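Local coordinates for 50S ribosomal protein L16 arginine hydroxylase (Escherichia coli, PDB 4CCL) that catalyses the iron- and 2-oxoglutarate-dependent 3-hydroxylation of an arginine of ribosomal protein uL16, an oxygenase reaction that regulates growth, at residues E14-W17 with P21-L24; P234-P239 with P244-K249; D291-A296 with M359-V364. All blocks are in the same frame, centred on the assembly; numbering follows the deposited sequence.

Interaction 1. Residues E14-W17 with P21-L24; sequences ERHW and PVVL. With SO4 (sulfate ion), chain M.
His16 NE2 gives its hydrogen to sulfate O4 at 2.6 Å, while Val22 CG1 lies beside both the nitrogen and that oxygen. The bond is noticeably bent, with an N-H...O angle of 133°, although the sulfur stays in the plane of the imidazole, at its edge. Arg15 NH1 reaches a different oxygen of the same anion, O2, at 2.8 Å, so the anion spans the two basic groups with separate oxygens. A histidine and an arginine suit a site for an anion, which would probably favour the charged imidazolium; the sulfate itself probably came from the crystallisation liquor. Asp11 OD1 forms a salt bridge with Arg15 NE, giving this charge a second partner.

Strand 22-24 is, within this chain, an edge strand of an antiparallel sheet of the double-stranded beta-helix, the cupin fold of JmjC oxygenases, and is paired with strand 178-181. From it Val22 meets the imidazole ring in a CH-pi contact: CG2 stands over one face, 3.4 Å from the centroid of the His16 ring and only 15° off its normal. The side chains cross at about a right angle, and a branched, compact valine can place one methyl over the ring and the other near NE2. On the opposite face lies Arg15 CB, offset toward the rim. With CG anti to its carbonyl carbon, beside the backbone N (chi1 -74°), His16 directs its ring toward Val22. Trp17 turns away, its indole N-H bonded to Asp230 of the second subunit.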
loop_
_atom_site.group_PDB
_atom_site.type_symbol
_atom_site.label_atom_id
_atom_site.label_comp_id
_atom_site.label_asym_id
_atom_site.label_seq_id
_atom_site.Cartn_x
_atom_site.Cartn_y
_atom_site.Cartn_z
ATOM N N GLU B 14 16.736 -30.662 10.986
ATOM C CA GLU B 14 17.136 -31.278 9.730
ATOM C C GLU B 14 16.003 -32.062 9.057
ATOM O O GLU B 14 15.651 -31.794 7.909
ATOM C CB GLU B 14 18.339 -32.197 9.967
ATOM C CG GLU B 14 19.319 -32.283 8.808
ATOM C CD GLU B 14 19.083 -33.496 7.928
ATOM O OE1 GLU B 14 18.046 -33.535 7.233
ATOM O OE2 GLU B 14 19.936 -34.410 7.935
ATOM N N ARG B 15 15.436 -33.027 9.775
ATOM C CA ARG B 15 14.408 -33.912 9.218
ATOM C C ARG B 15 12.958 -33.411 9.216
ATOM O O ARG B 15 12.181 -33.735 8.319
ATOM C CB ARG B 15 14.502 -35.305 9.847
ATOM C CG ARG B 15 15.835 -35.984 9.581
ATOM C CD ARG B 15 15.829 -37.449 9.984
ATOM N NE ARG B 15 15.563 -37.634 11.407
ATOM C CZ ARG B 15 14.422 -38.109 11.896
ATOM N NH1 ARG B 15 13.439 -38.453 11.074
ATOM N NH2 ARG B 15 14.265 -38.243 13.206
ATOM N N HIS B 16 12.601 -32.636 10.232
ATOM C CA HIS B 16 11.197 -32.334 10.519
ATOM C C HIS B 16 10.717 -30.922 10.194
ATOM O O HIS B 16 9.755 -30.757 9.445
ATOM C CB HIS B 16 10.789 -32.808 11.915
ATOM C CG HIS B 16 10.623 -34.296 12.005
ATOM N ND1 HIS B 16 11.417 -35.086 12.810
ATOM C CD2 HIS B 16 9.775 -35.134 11.371
ATOM C CE1 HIS B 16 11.054 -36.348 12.675
ATOM N NE2 HIS B 16 10.058 -36.408 11.807
ATOM N N TRP B 17 11.348 -29.921 10.804
ATOM C CA TRP B 17 10.873 -28.543 10.738
ATOM C C TRP B 17 10.561 -28.081 9.318
ATOM O O TRP B 17 11.379 -28.215 8.409
ATOM C CB TRP B 17 11.944 -27.622 11.321
ATOM C CG TRP B 17 11.667 -26.175 11.117
ATOM C CD1 TRP B 17 12.234 -25.353 10.186
ATOM C CD2 TRP B 17 10.751 -25.372 11.859
ATOM N NE1 TRP B 17 11.728 -24.082 10.309
ATOM C CE2 TRP B 17 10.810 -24.069 11.330
ATOM C CE3 TRP B 17 9.881 -25.628 12.923
ATOM C CZ2 TRP B 17 10.038 -23.024 11.825
ATOM C CZ3 TRP B 17 9.113 -24.590 13.415
ATOM C CH2 TRP B 17 9.196 -23.304 12.867
ATOM N N PRO B 21 5.290 -33.597 10.119
ATOM C CA PRO B 21 4.859 -33.561 11.517
ATOM C C PRO B 21 5.420 -34.710 12.345
ATOM O O PRO B 21 5.728 -35.773 11.805
ATOM C CB PRO B 21 3.336 -33.684 11.413
ATOM C CG PRO B 21 3.110 -34.438 10.162
ATOM C CD PRO B 21 4.194 -33.985 9.214
ATOM N N VAL B 22 5.556 -34.489 13.649
ATOM C CA VAL B 22 5.966 -35.563 14.549
ATOM C C VAL B 22 5.220 -35.505 15.868
ATOM O O VAL B 22 4.725 -34.455 16.269
ATOM C CB VAL B 22 7.479 -35.533 14.876
ATOM C CG1 VAL B 22 8.145 -36.829 14.446
ATOM C CG2 VAL B 22 8.155 -34.325 14.254
ATOM N N VAL B 23 5.134 -36.648 16.535
ATOM C CA VAL B 23 4.756 -36.670 17.935
ATOM C C VAL B 23 6.041 -36.835 18.722
ATOM O O VAL B 23 6.750 -37.828 18.564
ATOM C CB VAL B 23 3.811 -37.832 18.271
ATOM C CG1 VAL B 23 3.548 -37.877 19.769
ATOM C CG2 VAL B 23 2.509 -37.693 17.505
ATOM N N LEU B 24 6.351 -35.856 19.561
ATOM C CA LEU B 24 7.532 -35.954 20.393
ATOM C C LEU B 24 7.044 -36.392 21.760
ATOM O O LEU B 24 6.408 -35.622 22.482
ATOM C CB LEU B 24 8.225 -34.595 20.482
ATOM C CG LEU B 24 8.469 -33.885 19.145
ATOM C CD1 LEU B 24 8.792 -32.418 19.361
ATOM C CD2 LEU B 24 9.581 -34.568 18.356
HETATM S S SO4 M . 10.357 -39.939 12.772
HETATM O O1 SO4 M . 10.981 -39.464 14.006
HETATM O O2 SO4 M . 11.391 -40.225 11.781
HETATM O O3 SO4 M . 9.597 -41.155 13.042
HETATM O O4 SO4 M . 9.450 -38.925 12.246
#

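Interaction 2. Residues P234-P239 with P244-K249; sequences PPRAHP and PQEMDK
Pro234 lays CB and CG of its ring against the terminal amide of Gln245, the two side chains sliding past each other in opposite directions. The closest pair is Pro234 CB and Gln245 NE2, 3.6 Å apart, an apolar surface against the flat amide, without a hydrogen bond. Deeper in, Arg236 and Glu246 approach from opposite directions and form a salt bridge, in which Arg236 NH2 faces both carboxylate oxygens, with Glu246 OE1 and OE2 each at 2.9 Å. The guanidinium and carboxylate planes lie 18° apart, yet OE1 meets the guanidinium obliquely. The arginine chain, extended at chi2, bends at chi3 (62°) and thereby brings NH2 to the acid.

The buried carboxylate has further partners: OE1 accepts the backbone N-H of Leu243, and OE2 the indole N-H of Trp106 of the second subunit. Were Arg236 replaced by alanine, the Glu246 charge would probably lose its cationic mate, and a gap is likely to open beside Pro104 of the second subunit. A proline in the first turn and a glutamate bonded back to the backbone N-H just before the helix are common at a helix N-terminus; here that start of helix 244-258 lies in the homodimer interface.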
loop_
_atom_site.group_PDB
_atom_site.type_symbol
_atom_site.label_atom_id
_atom_site.label_comp_id
_atom_site.label_asym_id
_atom_site.label_seq_id
_atom_site.Cartn_x
_atom_site.Cartn_y
_atom_site.Cartn_z
ATOM N N PRO B 234 11.079 8.574 -25.709
ATOM C CA PRO B 234 11.175 7.816 -26.959
ATOM C C PRO B 234 10.061 8.105 -27.951
ATOM O O PRO B 234 8.927 8.374 -27.552
ATOM C CB PRO B 234 11.093 6.362 -26.489
ATOM C CG PRO B 234 10.350 6.423 -25.208
ATOM C CD PRO B 234 10.774 7.701 -24.561
ATOM N N PRO B 235 10.390 8.052 -29.247
ATOM C CA PRO B 235 9.406 8.209 -30.316
ATOM C C PRO B 235 8.542 6.961 -30.404
ATOM O O PRO B 235 8.948 5.893 -29.948
ATOM C CB PRO B 235 10.269 8.328 -31.579
ATOM C CG PRO B 235 11.673 8.555 -31.091
ATOM C CD PRO B 235 11.749 7.864 -29.780
ATOM N N ARG B 236 7.362 7.097 -30.991
ATOM C CA ARG B 236 6.464 5.969 -31.162
ATOM C C ARG B 236 5.617 6.173 -32.410
ATOM O O ARG B 236 5.355 7.307 -32.815
ATOM C CB ARG B 236 5.580 5.801 -29.924
ATOM C CG ARG B 236 4.986 7.106 -29.415
ATOM C CD ARG B 236 4.280 6.933 -28.076
ATOM N NE ARG B 236 5.200 6.500 -27.031
ATOM C CZ ARG B 236 6.026 7.318 -26.386
ATOM N NH1 ARG B 236 6.046 8.613 -26.684
ATOM N NH2 ARG B 236 6.834 6.847 -25.448
ATOM N N ALA B 237 5.211 5.071 -33.031
ATOM C CA ALA B 237 4.333 5.135 -34.188
ATOM C C ALA B 237 2.981 5.689 -33.758
ATOM O O ALA B 237 2.457 6.623 -34.365
ATOM C CB ALA B 237 4.173 3.753 -34.802
ATOM N N HIS B 238 2.438 5.115 -32.690
ATOM C CA HIS B 238 1.108 5.460 -32.206
ATOM C C HIS B 238 1.180 6.166 -30.849
ATOM O O HIS B 238 1.658 5.591 -29.871
ATOM C CB HIS B 238 0.251 4.198 -32.111
ATOM C CG HIS B 238 0.461 3.247 -33.247
ATOM N ND1 HIS B 238 1.450 2.291 -33.244
ATOM C CD2 HIS B 238 -0.188 3.111 -34.431
ATOM C CE1 HIS B 238 1.404 1.602 -34.371
ATOM N NE2 HIS B 238 0.417 2.084 -35.108
ATOM N N PRO B 239 0.705 7.420 -30.793
ATOM C CA PRO B 239 0.779 8.282 -29.606
ATOM C C PRO B 239 0.054 7.740 -28.370
ATOM O O PRO B 239 0.318 8.218 -27.266
ATOM C CB PRO B 239 0.128 9.591 -30.077
ATOM C CG PRO B 239 -0.660 9.227 -31.286
ATOM C CD PRO B 239 0.092 8.115 -31.937
ATOM N N PRO B 244 7.434 -0.582 -23.848
ATOM C CA PRO B 244 8.072 -1.489 -22.885
ATOM C C PRO B 244 9.207 -0.846 -22.089
ATOM O O PRO B 244 9.384 -1.171 -20.914
ATOM C CB PRO B 244 8.627 -2.599 -23.781
ATOM C CG PRO B 244 7.670 -2.661 -24.907
ATOM C CD PRO B 244 7.238 -1.234 -25.156
ATOM N N GLN B 245 9.961 0.047 -22.721
ATOM C CA GLN B 245 11.045 0.748 -22.040
ATOM C C GLN B 245 10.500 1.610 -20.907
ATOM O O GLN B 245 11.100 1.700 -19.832
ATOM C CB GLN B 245 11.832 1.613 -23.028
ATOM C CG GLN B 245 11.195 1.730 -24.404
ATOM C CD GLN B 245 11.939 2.685 -25.316
ATOM O OE1 GLN B 245 12.912 3.317 -24.909
ATOM N NE2 GLN B 245 11.481 2.797 -26.558
ATOM N N GLU B 246 9.351 2.229 -21.151
ATOM C CA GLU B 246 8.729 3.109 -20.169
ATOM C C GLU B 246 8.191 2.317 -18.979
ATOM O O GLU B 246 8.376 2.714 -17.825
ATOM C CB GLU B 246 7.627 3.938 -20.828
ATOM C CG GLU B 246 8.099 4.650 -22.088
ATOM C CD GLU B 246 7.057 5.576 -22.678
ATOM O OE1 GLU B 246 6.098 5.078 -23.305
ATOM O OE2 GLU B 246 7.205 6.808 -22.526
HETATM N N MSE B 247 7.540 1.193 -19.269
HETATM C CA MSE B 247 7.095 0.265 -18.233
HETATM C C MSE B 247 8.281 -0.183 -17.391
HETATM O O MSE B 247 8.212 -0.209 -16.158
HETATM C CB MSE B 247 6.431 -0.963 -18.859
HETATM C CG MSE B 247 5.202 -0.655 -19.694
HETATM SE SE MSE B 247 3.715 -0.002 -18.617
HETATM C CE MSE B 247 3.363 -1.609 -17.567
ATOM N N ASP B 248 9.364 -0.541 -18.077
ATOM C CA ASP B 248 10.587 -0.986 -17.425
ATOM C C ASP B 248 11.153 0.077 -16.494
ATOM O O ASP B 248 11.568 -0.234 -15.382
ATOM C CB ASP B 248 11.643 -1.392 -18.459
ATOM C CG ASP B 248 11.344 -2.731 -19.103
ATOM O OD1 ASP B 248 10.590 -3.527 -18.501
ATOM O OD2 ASP B 248 11.870 -2.987 -20.207
ATOM N N LYS B 249 11.172 1.326 -16.950
ATOM C CA LYS B 249 11.659 2.424 -16.123
ATOM C C LYS B 249 10.775 2.561 -14.884
ATOM O O LYS B 249 11.269 2.610 -13.745
ATOM C CB LYS B 249 11.675 3.728 -16.929
ATOM C CG LYS B 249 12.627 4.784 -16.391
ATOM C CD LYS B 249 13.282 5.574 -17.518
ATOM C CE LYS B 249 12.496 6.828 -17.867
ATOM N NZ LYS B 249 12.593 7.863 -16.798
#

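Interaction 3. Residues D291-A296 with M359-V364; sequences DEIYDA and MLAALV
Segments 291-296 and 359-364, on helices 290-298 and 354-365, have axes inclined at 90° that come within 10.0 Å of each other. Their backbones are nearest at Ile293 and Ala361, whose CA atoms are 7.0 Å apart. Such a perpendicular crossing confines the contact to a small patch, and on the first segment one side chain, Ile293, makes all of it.

Its long branch does most of the touching. CD1 comes down on the backbone of the second helix, 3.5 Å from Ala361 CA, and lies 3.8 Å from the methyl CB of the same residue. Alanine suits this position because its short side chain allows the isoleucine end to approach the helix itself. One turn further on from Leu360, Val364 offers CB to the same CD1 at 4.2 Å. The other branch, CG2, is directed to Leu360, where it meets CD2 at 4.2 Å. The first torsion of Ile293 (chi1 -75°) sets CG1 beside the backbone N and CG2 anti to it; the extended chi2 (170°) then carries CD1 out to the second helix, and the two branches fan out over the alanine, valine and leucine. All four residues are buried and purely apolar, and the contact rests on packing without a polar bond.

Both helices belong to the winged-helix domain. Strand 369-371 lines them, with Phe371 against Ile293 and Trp369 against Val364, while Leu351 packs on Leu360, and Glu352 OE1 in the same loop is hydrogen-bonded to the Tyr294 hydroxyl.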
loop_
_atom_site.group_PDB
_atom_site.type_symbol
_atom_site.label_atom_id
_atom_site.label_comp_id
_atom_site.label_asym_id
_atom_site.label_seq_id
_atom_site.Cartn_x
_atom_site.Cartn_y
_atom_site.Cartn_z
ATOM N N ASP B 291 17.719 8.539 37.063
ATOM C CA ASP B 291 18.606 8.181 38.164
ATOM C C ASP B 291 17.966 7.276 39.218
ATOM O O ASP B 291 18.678 6.672 40.013
ATOM C CB ASP B 291 19.246 9.419 38.809
ATOM C CG ASP B 291 18.256 10.253 39.593
ATOM O OD1 ASP B 291 17.050 10.208 39.272
ATOM O OD2 ASP B 291 18.688 10.960 40.528
ATOM N N GLU B 292 16.640 7.175 39.244
ATOM C CA GLU B 292 16.034 6.179 40.126
ATOM C C GLU B 292 15.983 4.811 39.455
ATOM O O GLU B 292 15.808 3.796 40.119
ATOM C CB GLU B 292 14.665 6.611 40.682
ATOM C CG GLU B 292 13.578 6.893 39.665
ATOM C CD GLU B 292 12.969 8.268 39.858
ATOM O OE1 GLU B 292 13.703 9.178 40.296
ATOM O OE2 GLU B 292 11.762 8.442 39.582
ATOM N N ILE B 293 16.156 4.793 38.136
ATOM C CA ILE B 293 16.363 3.549 37.404
ATOM C C ILE B 293 17.804 3.091 37.578
ATOM O O ILE B 293 18.068 1.912 37.858
ATOM C CB ILE B 293 16.028 3.712 35.913
ATOM C CG1 ILE B 293 14.512 3.761 35.730
ATOM C CG2 ILE B 293 16.616 2.564 35.103
ATOM C CD1 ILE B 293 14.080 4.146 34.353
ATOM N N TYR B 294 18.728 4.038 37.420
ATOM C CA TYR B 294 20.135 3.799 37.718
ATOM C C TYR B 294 20.242 3.230 39.127
ATOM O O TYR B 294 20.822 2.161 39.333
ATOM C CB TYR B 294 20.935 5.107 37.621
ATOM C CG TYR B 294 22.437 4.965 37.828
ATOM C CD1 TYR B 294 22.971 4.695 39.086
ATOM C CD2 TYR B 294 23.320 5.117 36.766
ATOM C CE1 TYR B 294 24.331 4.568 39.274
ATOM C CE2 TYR B 294 24.687 4.995 36.947
ATOM C CZ TYR B 294 25.185 4.720 38.204
ATOM O OH TYR B 294 26.541 4.597 38.390
ATOM N N ASP B 295 19.672 3.950 40.089
ATOM C CA ASP B 295 19.730 3.552 41.489
ATOM C C ASP B 295 19.070 2.200 41.727
ATOM O O ASP B 295 19.673 1.326 42.344
ATOM C CB ASP B 295 19.108 4.618 42.395
ATOM C CG ASP B 295 19.980 5.855 42.524
ATOM O OD1 ASP B 295 21.217 5.733 42.406
ATOM O OD2 ASP B 295 19.424 6.953 42.744
ATOM N N ALA B 296 17.842 2.034 41.235
ATOM C CA ALA B 296 17.120 0.772 41.390
ATOM C C ALA B 296 17.955 -0.406 40.914
ATOM O O ALA B 296 18.072 -1.411 41.611
ATOM C CB ALA B 296 15.802 0.808 40.636
HETATM N N MSE B 359 17.212 6.688 27.304
HETATM C CA MSE B 359 16.501 5.731 26.456
HETATM C C MSE B 359 15.843 4.630 27.275
HETATM O O MSE B 359 14.649 4.369 27.129
HETATM C CB MSE B 359 17.445 5.084 25.445
HETATM C CG MSE B 359 16.890 3.797 24.850
HETATM SE SE MSE B 359 18.161 2.852 23.725
HETATM C CE MSE B 359 18.525 4.284 22.461
ATOM N N LEU B 360 16.639 3.991 28.128
ATOM C CA LEU B 360 16.172 2.920 28.999
ATOM C C LEU B 360 14.995 3.407 29.834
ATOM O O LEU B 360 14.003 2.696 30.015
ATOM C CB LEU B 360 17.312 2.456 29.908
ATOM C CG LEU B 360 17.035 1.316 30.888
ATOM C CD1 LEU B 360 16.459 0.114 30.159
ATOM C CD2 LEU B 360 18.306 0.935 31.632
ATOM N N ALA B 361 15.114 4.639 30.323
ATOM C CA ALA B 361 14.040 5.280 31.069
ATOM C C ALA B 361 12.768 5.393 30.239
ATOM O O ALA B 361 11.672 5.158 30.742
ATOM C CB ALA B 361 14.477 6.652 31.571
ATOM N N ALA B 362 12.919 5.742 28.965
ATOM C CA ALA B 362 11.773 5.866 28.073
ATOM C C ALA B 362 11.139 4.505 27.802
ATOM O O ALA B 362 9.925 4.399 27.648
ATOM C CB ALA B 362 12.181 6.532 26.767
ATOM N N LEU B 363 11.969 3.467 27.745
ATOM C CA LEU B 363 11.489 2.108 27.512
ATOM C C LEU B 363 10.713 1.578 28.714
ATOM O O LEU B 363 9.669 0.943 28.559
ATOM C CB LEU B 363 12.654 1.171 27.171
ATOM C CG LEU B 363 13.320 1.370 25.806
ATOM C CD1 LEU B 363 14.567 0.504 25.682
ATOM C CD2 LEU B 363 12.342 1.073 24.675
ATOM N N VAL B 364 11.225 1.840 29.913
ATOM C CA VAL B 364 10.538 1.425 31.132
ATOM C C VAL B 364 9.241 2.212 31.334
ATOM O O VAL B 364 8.193 1.635 31.623
ATOM C CB VAL B 364 11.446 1.557 32.374
ATOM C CG1 VAL B 364 10.669 1.252 33.644
ATOM C CG2 VAL B 364 12.647 0.631 32.249
#

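The three contacts follow one another along the chain without interleaving, and no two touch. Interaction 1 belongs to the JmjC oxygenase fold, interaction 2 to the extended region around helix 244-258, and interaction 3 to the C-terminal winged-helix domain. Between centres they lie about 53 Å (1 and 2), 44 Å (1 and 3) and 60 Å (2 and 3) apart, with 1 and 3 on opposite sides of the chain's centre. The second subunit reaches five residues of interaction 2 but at interaction 1 only Trp17, beside the contact, and it does not touch interaction 3. This is consistent with an elongated subunit whose extended arm, around helix 244-258, packs on the second subunit.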